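Long-range contacts in mannose-specific lectin 3 chain 1 (Crocus vernus, PDB 3MEZ), which probably binds mannose, as a bulb-type lectin domain that pairs with a second kind of chain in a dimer of heterodimers: residues R84-A88 / I99-A103; R59-E63 / W74-R78; S18-F24 / L91-V97. One frame throughout, in Å; residues are numbered along the deposited sequence.

In the fold
The three contacts belong to a bulb-type lectin domain of the beta-prism II fold, in which antiparallel sheets surround a common apolar core. Contacts 1 and 2 have centres about 12 Å apart and touch directly, I99 CG2 lying 3.4 Å from G60 O. Contact 3 is about 19 Å, centre to centre, from each of the others. It continues the chain of contact 1 through strands 88-91 and 97-106, and encloses contact 2 along the sequence; F24 CZ meets L62 CD1 at 3.8 Å in the core. Glycerol lies near Y100 of contact 1 and near P93 of contact 3, whereas contact 2 joins an outermost strand, 74-76, of another sheet to its neighbour 62-65.

Contact 1. Residues R84-A88 / I99-A103; sequences RGNYA and IYGPA. Unlike the reference sequence in segment 84-88: R84 (reference Gln).
A88 and Y100 form a hydrogen-bonded antiparallel pair at the open end of the hairpin made by strands 88-91 and 97-106, part of one sheet of the beta-prism II fold. A88 N reaches Y100 O at 2.9 Å, and Y100 N returns a nearly straight bond to A88 O, also 2.9 Å, with 174° at the hydrogen. Beyond this pair the strands part, and Y87 fills the angle between them. Its CG is anti to its own carbonyl carbon (chi1 -71°), which lays the ring alongside 101-102. G101 suits this place because its bare CA can approach Y87 CD2 to 3.4 Å, coming at the ring obliquely. A cis peptide then turns the chain so that P102 lies beside the tyrosine, the two side chains pointing the same way, with P102 CA 4.1 Å above the centre of the ring plane. The compact, apolar proline thus covers one ring face, while Y87 OH bonds to the carbonyl of V83. Further out the joining is looser. N86 O receives a weak bond from A103 N (3.1 Å, 125° at the hydrogen) and a CA-H contact from P102. A water accepts from N86 N at 3.0 Å and more weakly from A103 N. On the inner side, branched I99 places CG2 against Y87 CD2 at 4.3 Å. Both Y87 and I99 also pack on L56 of strand 53-56, so the contact ties this sheet to its neighbour. I99, Y100 and A103 pair with an antiparallel strand of the chain 2 subunit, which extends the sheet across the interface, and W109 of that chain packs on I99.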
loop_
_atom_site.group_PDB
_atom_site.type_symbol
_atom_site.label_atom_id
_atom_site.label_comp_id
_atom_site.label_asym_id
_atom_site.label_seq_id
_atom_site.Cartn_x
_atom_site.Cartn_y
_atom_site.Cartn_z
ATOM N N ARG A 84 -30.021 3.422 -13.760
ATOM C CA ARG A 84 -29.517 4.331 -14.750
ATOM C C ARG A 84 -28.589 5.318 -14.105
ATOM O O ARG A 84 -28.916 5.881 -13.120
ATOM C CB ARG A 84 -30.648 5.123 -15.349
ATOM C CG ARG A 84 -31.352 4.482 -16.468
ATOM C CD ARG A 84 -32.133 5.498 -17.185
ATOM N NE ARG A 84 -32.796 4.960 -18.345
ATOM C CZ ARG A 84 -33.893 5.476 -18.875
ATOM N NH1 ARG A 84 -34.437 6.528 -18.330
ATOM N NH2 ARG A 84 -34.447 4.920 -19.944
ATOM N N GLY A 85 -27.466 5.571 -14.722
ATOM C CA GLY A 85 -26.516 6.485 -14.164
ATOM C C GLY A 85 -25.188 6.465 -14.889
ATOM O O GLY A 85 -25.103 5.948 -15.956
ATOM N N ASN A 86 -24.190 7.068 -14.282
ATOM C CA ASN A 86 -22.855 7.088 -14.836
ATOM C C ASN A 86 -22.030 5.958 -14.254
ATOM O O ASN A 86 -21.973 5.790 -13.070
ATOM C CB ASN A 86 -22.171 8.399 -14.566
ATOM C CG ASN A 86 -22.691 9.535 -15.393
ATOM O OD1 ASN A 86 -23.336 9.369 -16.380
ATOM N ND2 ASN A 86 -22.375 10.697 -14.969
ATOM N N TYR A 87 -21.374 5.235 -15.132
ATOM C CA TYR A 87 -20.583 4.063 -14.805
ATOM C C TYR A 87 -19.112 4.228 -15.270
ATOM O O TYR A 87 -18.828 5.072 -16.054
ATOM C CB TYR A 87 -21.230 2.827 -15.389
ATOM C CG TYR A 87 -22.507 2.409 -14.693
ATOM C CD1 TYR A 87 -23.688 3.047 -14.940
ATOM C CD2 TYR A 87 -22.515 1.409 -13.784
ATOM C CE1 TYR A 87 -24.826 2.689 -14.319
ATOM C CE2 TYR A 87 -23.647 1.049 -13.155
ATOM C CZ TYR A 87 -24.816 1.697 -13.409
ATOM O OH TYR A 87 -25.945 1.323 -12.759
ATOM N N ALA A 88 -18.211 3.431 -14.732
ATOM C CA ALA A 88 -16.822 3.434 -15.147
ATOM C C ALA A 88 -16.268 2.033 -15.349
ATOM O O ALA A 88 -16.476 1.206 -14.525
ATOM C CB ALA A 88 -16.012 4.152 -14.175
ATOM N N ILE A 99 -16.438 -3.165 -14.157
ATOM C CA ILE A 99 -17.324 -2.041 -14.284
ATOM C C ILE A 99 -17.901 -1.701 -12.931
ATOM O O ILE A 99 -18.432 -2.534 -12.283
ATOM C CB ILE A 99 -18.455 -2.359 -15.217
ATOM C CG1 ILE A 99 -17.906 -2.747 -16.571
ATOM C CG2 ILE A 99 -19.446 -1.257 -15.272
ATOM C CD1 ILE A 99 -17.373 -1.742 -17.251
ATOM N N TYR A 100 -17.791 -0.442 -12.572
ATOM C CA TYR A 100 -18.254 0.103 -11.327
ATOM C C TYR A 100 -19.306 1.194 -11.509
ATOM O O TYR A 100 -19.172 2.015 -12.352
ATOM C CB TYR A 100 -17.094 0.687 -10.540
ATOM C CG TYR A 100 -15.898 -0.199 -10.322
ATOM C CD1 TYR A 100 -14.899 -0.302 -11.264
ATOM C CD2 TYR A 100 -15.751 -0.911 -9.157
ATOM C CE1 TYR A 100 -13.808 -1.095 -11.046
ATOM C CE2 TYR A 100 -14.671 -1.682 -8.931
ATOM C CZ TYR A 100 -13.703 -1.776 -9.861
ATOM O OH TYR A 100 -12.657 -2.569 -9.609
ATOM N N GLY A 101 -20.347 1.176 -10.710
ATOM C CA GLY A 101 -21.292 2.273 -10.676
ATOM C C GLY A 101 -22.620 2.015 -9.987
ATOM O O GLY A 101 -22.880 0.937 -9.540
ATOM N N PRO A 102 -23.462 3.016 -9.954
ATOM C CA PRO A 102 -23.189 4.309 -10.560
ATOM C C PRO A 102 -22.432 5.249 -9.648
ATOM O O PRO A 102 -22.084 4.866 -8.583
ATOM C CB PRO A 102 -24.578 4.846 -10.821
ATOM C CG PRO A 102 -25.395 4.270 -9.842
ATOM C CD PRO A 102 -24.816 2.977 -9.393
ATOM N N ALA A 103 -22.222 6.471 -10.079
ATOM C CA ALA A 103 -21.475 7.397 -9.294
ATOM C C ALA A 103 -22.160 7.642 -7.957
ATOM O O ALA A 103 -23.343 7.698 -7.871
ATOM C CB ALA A 103 -21.277 8.679 -10.042
HETATM O O HOH W 1 -24.408 8.524 -11.713
#

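Contact 2. Residues R59-E63 / W74-R78; sequences RGQLE and WVYPR
Q61 NE2 donates to P77 O at 3.0 Å, approaching nearly along the C=O axis, while L62 and Y76 exchange the two backbone bonds of a hydrogen-bonded antiparallel pair: L62 N to Y76 O at 2.9 Å and Y76 N to L62 O at 3.1 Å. These bonds close the open end of the hairpin of strands 62-65 and 74-76, the latter an outermost strand of its sheet in the beta-prism II fold. Glutamine suits the spot because its two-ended amide can give and take: NE2 also donates to a water at 2.9 Å that in turn donates a hydrogen bond to R78 O, and OE1 accepts from N57 ND2, so the amide is held from both ends. With the strand pairing finished at Y76, a cis peptide turns P77 so that its carbonyl meets this amide. Next along, E63 and V75 face each other as a non-hydrogen-bonded pair; E63 reaches back to R55 in a salt bridge and to N57 in a hydrogen bond. On the other face buried L62 packs into the core, its CB 4.2 Å from W74 CZ3, while W109 of the chain 2 subunit covers L62 and P77 and meets Y76 edge-to-face. V75 holds CG1 anti to its backbone N (chi1 173°), which brings this methyl to 3.3 Å from Q61 NE2.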
loop_
_atom_site.group_PDB
_atom_site.type_symbol
_atom_site.label_atom_id
_atom_site.label_comp_id
_atom_site.label_asym_id
_atom_site.label_seq_id
_atom_site.Cartn_x
_atom_site.Cartn_y
_atom_site.Cartn_z
ATOM N N ARG A 59 -26.240 1.929 -18.018
ATOM C CA ARG A 59 -26.520 0.824 -17.156
ATOM C C ARG A 59 -25.291 -0.030 -16.797
ATOM O O ARG A 59 -25.429 -1.026 -16.202
ATOM C CB ARG A 59 -27.623 -0.045 -17.724
ATOM C CG ARG A 59 -28.809 0.691 -18.251
ATOM C CD ARG A 59 -29.922 0.874 -17.234
ATOM N NE ARG A 59 -30.291 -0.268 -16.422
ATOM C CZ ARG A 59 -31.157 -1.221 -16.745
ATOM N NH1 ARG A 59 -31.775 -1.229 -17.914
ATOM N NH2 ARG A 59 -31.406 -2.173 -15.880
ATOM N N GLY A 60 -24.103 0.390 -17.148
ATOM C CA GLY A 60 -22.943 -0.418 -16.886
ATOM C C GLY A 60 -22.615 -1.534 -17.855
ATOM O O GLY A 60 -21.736 -2.273 -17.600
ATOM N N GLN A 61 -23.307 -1.606 -18.974
ATOM C CA GLN A 61 -23.052 -2.581 -20.008
ATOM C C GLN A 61 -22.163 -2.006 -21.125
ATOM O O GLN A 61 -22.242 -0.873 -21.457
ATOM C CB GLN A 61 -24.328 -3.067 -20.700
ATOM C CG GLN A 61 -25.437 -3.694 -19.868
ATOM C CD GLN A 61 -26.736 -3.735 -20.620
ATOM O OE1 GLN A 61 -27.277 -2.718 -20.960
ATOM N NE2 GLN A 61 -27.211 -4.904 -20.881
ATOM N N LEU A 62 -21.316 -2.837 -21.685
ATOM C CA LEU A 62 -20.569 -2.492 -22.876
ATOM C C LEU A 62 -21.439 -2.782 -24.073
ATOM O O LEU A 62 -22.127 -3.730 -24.055
ATOM C CB LEU A 62 -19.269 -3.293 -22.974
ATOM C CG LEU A 62 -18.163 -2.990 -21.982
ATOM C CD1 LEU A 62 -17.080 -3.938 -22.175
ATOM C CD2 LEU A 62 -17.706 -1.615 -22.177
ATOM N N GLU A 63 -21.403 -1.951 -25.088
ATOM C CA GLU A 63 -22.084 -2.157 -26.339
ATOM C C GLU A 63 -21.136 -2.030 -27.520
ATOM O O GLU A 63 -20.527 -1.023 -27.677
ATOM C CB GLU A 63 -23.185 -1.113 -26.520
ATOM C CG GLU A 63 -24.101 -0.896 -25.339
ATOM C CD GLU A 63 -25.322 -0.055 -25.663
ATOM O OE1 GLU A 63 -26.255 -0.053 -24.894
ATOM O OE2 GLU A 63 -25.353 0.573 -26.696
ATOM N N TRP A 74 -23.153 -6.522 -30.008
ATOM C CA TRP A 74 -22.972 -7.313 -28.812
ATOM C C TRP A 74 -23.266 -6.424 -27.625
ATOM O O TRP A 74 -23.002 -5.285 -27.652
ATOM C CB TRP A 74 -21.544 -7.849 -28.823
ATOM C CG TRP A 74 -21.003 -8.643 -27.685
ATOM C CD1 TRP A 74 -21.112 -9.966 -27.487
ATOM C CD2 TRP A 74 -20.162 -8.166 -26.671
ATOM N NE1 TRP A 74 -20.432 -10.337 -26.378
ATOM C CE2 TRP A 74 -19.835 -9.240 -25.860
ATOM C CE3 TRP A 74 -19.657 -6.913 -26.349
ATOM C CZ2 TRP A 74 -19.051 -9.102 -24.765
ATOM C CZ3 TRP A 74 -18.909 -6.792 -25.258
ATOM C CH2 TRP A 74 -18.582 -7.878 -24.493
ATOM N N VAL A 75 -23.865 -6.979 -26.600
ATOM C CA VAL A 75 -24.120 -6.268 -25.362
ATOM C C VAL A 75 -23.697 -7.123 -24.211
ATOM O O VAL A 75 -23.983 -8.266 -24.222
ATOM C CB VAL A 75 -25.584 -5.918 -25.211
ATOM C CG1 VAL A 75 -25.806 -5.364 -23.883
ATOM C CG2 VAL A 75 -25.994 -4.945 -26.269
ATOM N N TYR A 76 -22.971 -6.575 -23.258
ATOM C CA TYR A 76 -22.461 -7.374 -22.164
ATOM C C TYR A 76 -22.385 -6.622 -20.826
ATOM O O TYR A 76 -21.924 -5.545 -20.771
ATOM C CB TYR A 76 -21.108 -7.987 -22.533
ATOM C CG TYR A 76 -20.687 -9.126 -21.658
ATOM C CD1 TYR A 76 -20.031 -8.902 -20.483
ATOM C CD2 TYR A 76 -20.969 -10.420 -22.000
ATOM C CE1 TYR A 76 -19.664 -9.919 -19.691
ATOM C CE2 TYR A 76 -20.627 -11.432 -21.203
ATOM C CZ TYR A 76 -19.968 -11.181 -20.052
ATOM O OH TYR A 76 -19.612 -12.185 -19.249
ATOM N N PRO A 77 -22.867 -7.217 -19.758
ATOM C CA PRO A 77 -23.550 -8.494 -19.779
ATOM C C PRO A 77 -24.894 -8.371 -20.506
ATOM O O PRO A 77 -25.394 -7.327 -20.750
ATOM C CB PRO A 77 -23.811 -8.761 -18.306
ATOM C CG PRO A 77 -22.862 -7.973 -17.615
ATOM C CD PRO A 77 -22.586 -6.789 -18.402
ATOM N N ARG A 78 -25.448 -9.501 -20.853
ATOM C CA ARG A 78 -26.558 -9.517 -21.742
ATOM C C ARG A 78 -27.774 -8.777 -21.200
ATOM O O ARG A 78 -28.435 -8.101 -21.939
ATOM C CB ARG A 78 -26.906 -10.941 -22.074
ATOM C CG ARG A 78 -27.817 -11.067 -23.182
ATOM C CD ARG A 78 -28.303 -12.449 -23.301
ATOM N NE ARG A 78 -28.307 -12.804 -24.692
ATOM C CZ ARG A 78 -29.345 -13.270 -25.336
ATOM N NH1 ARG A 78 -29.202 -13.537 -26.594
ATOM N NH2 ARG A 78 -30.507 -13.470 -24.731
HETATM O O HOH W 2 -29.779 -5.419 -22.220
#

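Contact 3. Residues S18-F24 / L91-V97; sequences SYESAAF and LGPDQHV
F24 and V97 cross at about a right angle, and the valine sets its CG2 methyl over one face of the phenyl ring, 4.0 Å from the centroid and 18° off the normal, a CH-pi contact displaced toward the rim. The other aromatic group, Y19, has E20 CG of its own strand turn over one face and water 3 in plane at its edge. L91 O, G92 O and P93 CA meet the Y19 ring obliquely, P93 CA being 4.1 Å from Y19 CE2. Between the two rings sits L91. Its CG stands anti to the backbone N (chi1 172°), which sends the forked end across the first hairpin: CD2 lies 3.6 Å from S18 CA, and CD1 is 4.0 Å from A22 CB. The small methyl of A22 also lets Q95 CB come to 4.1 Å. In the beta-prism II fold this is where two hairpin turns from different sheets lie against each other, a type II' turn from Y19 to A22 and a type I turn from G92 to Q95. P93 suits the second position of the type I turn, since its ring fixes phi near the required value. D94 follows with an Asx turn, OD1 accepting from H96 N at 3.1 Å. D94 and Y100 have the spacing of the aspartate and tyrosine in the family's mannose motif, QxDxNxVxY, though the other three positions, G92 and H96 among them, depart from it; D94 OD2 bonds a glycerol, probably from the crystallisation liquor. Q95 OE1 turns to the backbone N of E37. V97 N bonds to T111 OG1 of the chain 2 subunit, whose V5 packs on Y19 and P93. Water 3 lies 2.9 Å from both Y19 O and G92 O.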
loop_
_atom_site.group_PDB
_atom_site.type_symbol
_atom_site.label_atom_id
_atom_site.label_comp_id
_atom_site.label_asym_id
_atom_site.label_seq_id
_atom_site.Cartn_x
_atom_site.Cartn_y
_atom_site.Cartn_z
ATOM N N SER A 18 -5.389 0.091 -21.852
ATOM C CA SER A 18 -4.150 -0.553 -21.522
ATOM C C SER A 18 -3.726 -0.254 -20.091
ATOM O O SER A 18 -3.946 0.794 -19.589
ATOM C CB SER A 18 -3.071 -0.115 -22.511
ATOM O OG SER A 18 -2.778 1.241 -22.442
ATOM N N TYR A 19 -3.185 -1.228 -19.414
ATOM C CA TYR A 19 -2.535 -1.007 -18.146
ATOM C C TYR A 19 -1.435 -2.045 -17.984
ATOM O O TYR A 19 -1.706 -3.205 -17.986
ATOM C CB TYR A 19 -3.506 -1.007 -16.957
ATOM C CG TYR A 19 -2.837 -0.541 -15.711
ATOM C CD1 TYR A 19 -2.493 0.764 -15.563
ATOM C CD2 TYR A 19 -2.476 -1.415 -14.735
ATOM C CE1 TYR A 19 -1.870 1.186 -14.498
ATOM C CE2 TYR A 19 -1.836 -1.000 -13.645
ATOM C CZ TYR A 19 -1.529 0.313 -13.534
ATOM O OH TYR A 19 -0.888 0.764 -12.473
ATOM N N GLU A 20 -0.206 -1.587 -17.896
ATOM C CA GLU A 20 0.907 -2.479 -17.782
ATOM C C GLU A 20 0.917 -3.509 -18.911
ATOM O O GLU A 20 0.978 -3.153 -20.025
ATOM C CB GLU A 20 1.020 -3.051 -16.397
ATOM C CG GLU A 20 1.308 -2.014 -15.444
ATOM C CD GLU A 20 1.434 -2.526 -14.044
ATOM O OE1 GLU A 20 0.920 -3.590 -13.740
ATOM O OE2 GLU A 20 2.019 -1.823 -13.238
ATOM N N SER A 21 0.864 -4.781 -18.624
ATOM C CA SER A 21 0.915 -5.734 -19.719
ATOM C C SER A 21 -0.467 -6.202 -20.242
ATOM O O SER A 21 -0.555 -7.172 -20.971
ATOM C CB SER A 21 1.836 -6.913 -19.406
ATOM O OG SER A 21 1.218 -7.849 -18.591
ATOM N N ALA A 22 -1.514 -5.518 -19.854
ATOM C CA ALA A 22 -2.846 -5.844 -20.271
ATOM C C ALA A 22 -3.338 -4.844 -21.306
ATOM O O ALA A 22 -3.045 -3.699 -21.205
ATOM C CB ALA A 22 -3.714 -5.836 -19.120
ATOM N N ALA A 23 -4.088 -5.336 -22.293
ATOM C CA ALA A 23 -4.805 -4.547 -23.296
ATOM C C ALA A 23 -6.245 -5.036 -23.530
ATOM O O ALA A 23 -6.435 -6.216 -23.591
ATOM C CB ALA A 23 -4.093 -4.592 -24.581
ATOM N N PHE A 24 -7.196 -4.128 -23.690
ATOM C CA PHE A 24 -8.590 -4.458 -24.017
ATOM C C PHE A 24 -8.899 -3.759 -25.310
ATOM O O PHE A 24 -9.123 -2.588 -25.347
ATOM C CB PHE A 24 -9.511 -3.986 -22.885
ATOM C CG PHE A 24 -10.965 -4.483 -22.925
ATOM C CD1 PHE A 24 -11.985 -3.597 -22.755
ATOM C CD2 PHE A 24 -11.300 -5.802 -23.013
ATOM C CE1 PHE A 24 -13.271 -4.003 -22.743
ATOM C CE2 PHE A 24 -12.597 -6.196 -23.009
ATOM C CZ PHE A 24 -13.567 -5.312 -22.878
ATOM N N LEU A 91 -9.544 -0.963 -16.340
ATOM C CA LEU A 91 -8.635 -2.045 -16.584
ATOM C C LEU A 91 -7.556 -1.942 -15.510
ATOM O O LEU A 91 -6.709 -1.107 -15.552
ATOM C CB LEU A 91 -8.030 -1.958 -17.971
ATOM C CG LEU A 91 -6.907 -2.893 -18.370
ATOM C CD1 LEU A 91 -7.284 -4.277 -18.099
ATOM C CD2 LEU A 91 -6.477 -2.723 -19.807
ATOM N N GLY A 92 -7.689 -2.792 -14.520
ATOM C CA GLY A 92 -6.917 -2.751 -13.295
ATOM C C GLY A 92 -5.604 -3.503 -13.220
ATOM O O GLY A 92 -5.246 -4.178 -14.123
ATOM N N PRO A 93 -4.949 -3.416 -12.071
ATOM C CA PRO A 93 -3.691 -4.114 -11.818
ATOM C C PRO A 93 -3.848 -5.622 -11.809
ATOM O O PRO A 93 -2.900 -6.322 -11.938
ATOM C CB PRO A 93 -3.225 -3.592 -10.470
ATOM C CG PRO A 93 -4.218 -2.775 -9.988
ATOM C CD PRO A 93 -5.268 -2.507 -10.982
ATOM N N ASP A 94 -5.085 -6.072 -11.711
ATOM C CA ASP A 94 -5.457 -7.474 -11.854
ATOM C C ASP A 94 -5.477 -7.980 -13.281
ATOM O O ASP A 94 -5.677 -9.122 -13.509
ATOM C CB ASP A 94 -6.756 -7.825 -11.122
ATOM C CG ASP A 94 -7.961 -7.058 -11.631
ATOM O OD1 ASP A 94 -7.818 -6.232 -12.504
ATOM O OD2 ASP A 94 -9.031 -7.283 -11.122
ATOM N N GLN A 95 -5.268 -7.081 -14.213
ATOM C CA GLN A 95 -5.303 -7.340 -15.640
ATOM C C GLN A 95 -6.692 -7.728 -16.146
ATOM O O GLN A 95 -6.825 -8.446 -17.070
ATOM C CB GLN A 95 -4.285 -8.398 -16.026
ATOM C CG GLN A 95 -2.855 -8.116 -15.679
ATOM C CD GLN A 95 -1.945 -9.304 -15.937
ATOM O OE1 GLN A 95 -2.154 -10.054 -16.828
ATOM N NE2 GLN A 95 -0.978 -9.484 -15.104
ATOM N N HIS A 96 -7.700 -7.214 -15.491
ATOM C CA HIS A 96 -9.081 -7.432 -15.866
ATOM C C HIS A 96 -9.849 -6.131 -15.958
ATOM O O HIS A 96 -9.460 -5.185 -15.391
ATOM C CB HIS A 96 -9.753 -8.405 -14.902
ATOM C CG HIS A 96 -9.579 -9.822 -15.303
ATOM N ND1 HIS A 96 -8.749 -10.675 -14.632
ATOM C CD2 HIS A 96 -10.059 -10.510 -16.353
ATOM C CE1 HIS A 96 -8.749 -11.841 -15.230
ATOM N NE2 HIS A 96 -9.534 -11.764 -16.284
ATOM N N VAL A 97 -10.953 -6.135 -16.676
ATOM C CA VAL A 97 -11.790 -4.981 -16.762
ATOM C C VAL A 97 -13.009 -5.217 -15.894
ATOM O O VAL A 97 -13.734 -6.137 -16.095
ATOM C CB VAL A 97 -12.263 -4.702 -18.201
ATOM C CG1 VAL A 97 -13.160 -3.507 -18.248
ATOM C CG2 VAL A 97 -11.109 -4.523 -19.117
HETATM O O HOH W 3 -2.894 -4.669 -15.784
HETATM O O HOH W 4 -0.865 -5.440 -14.177
#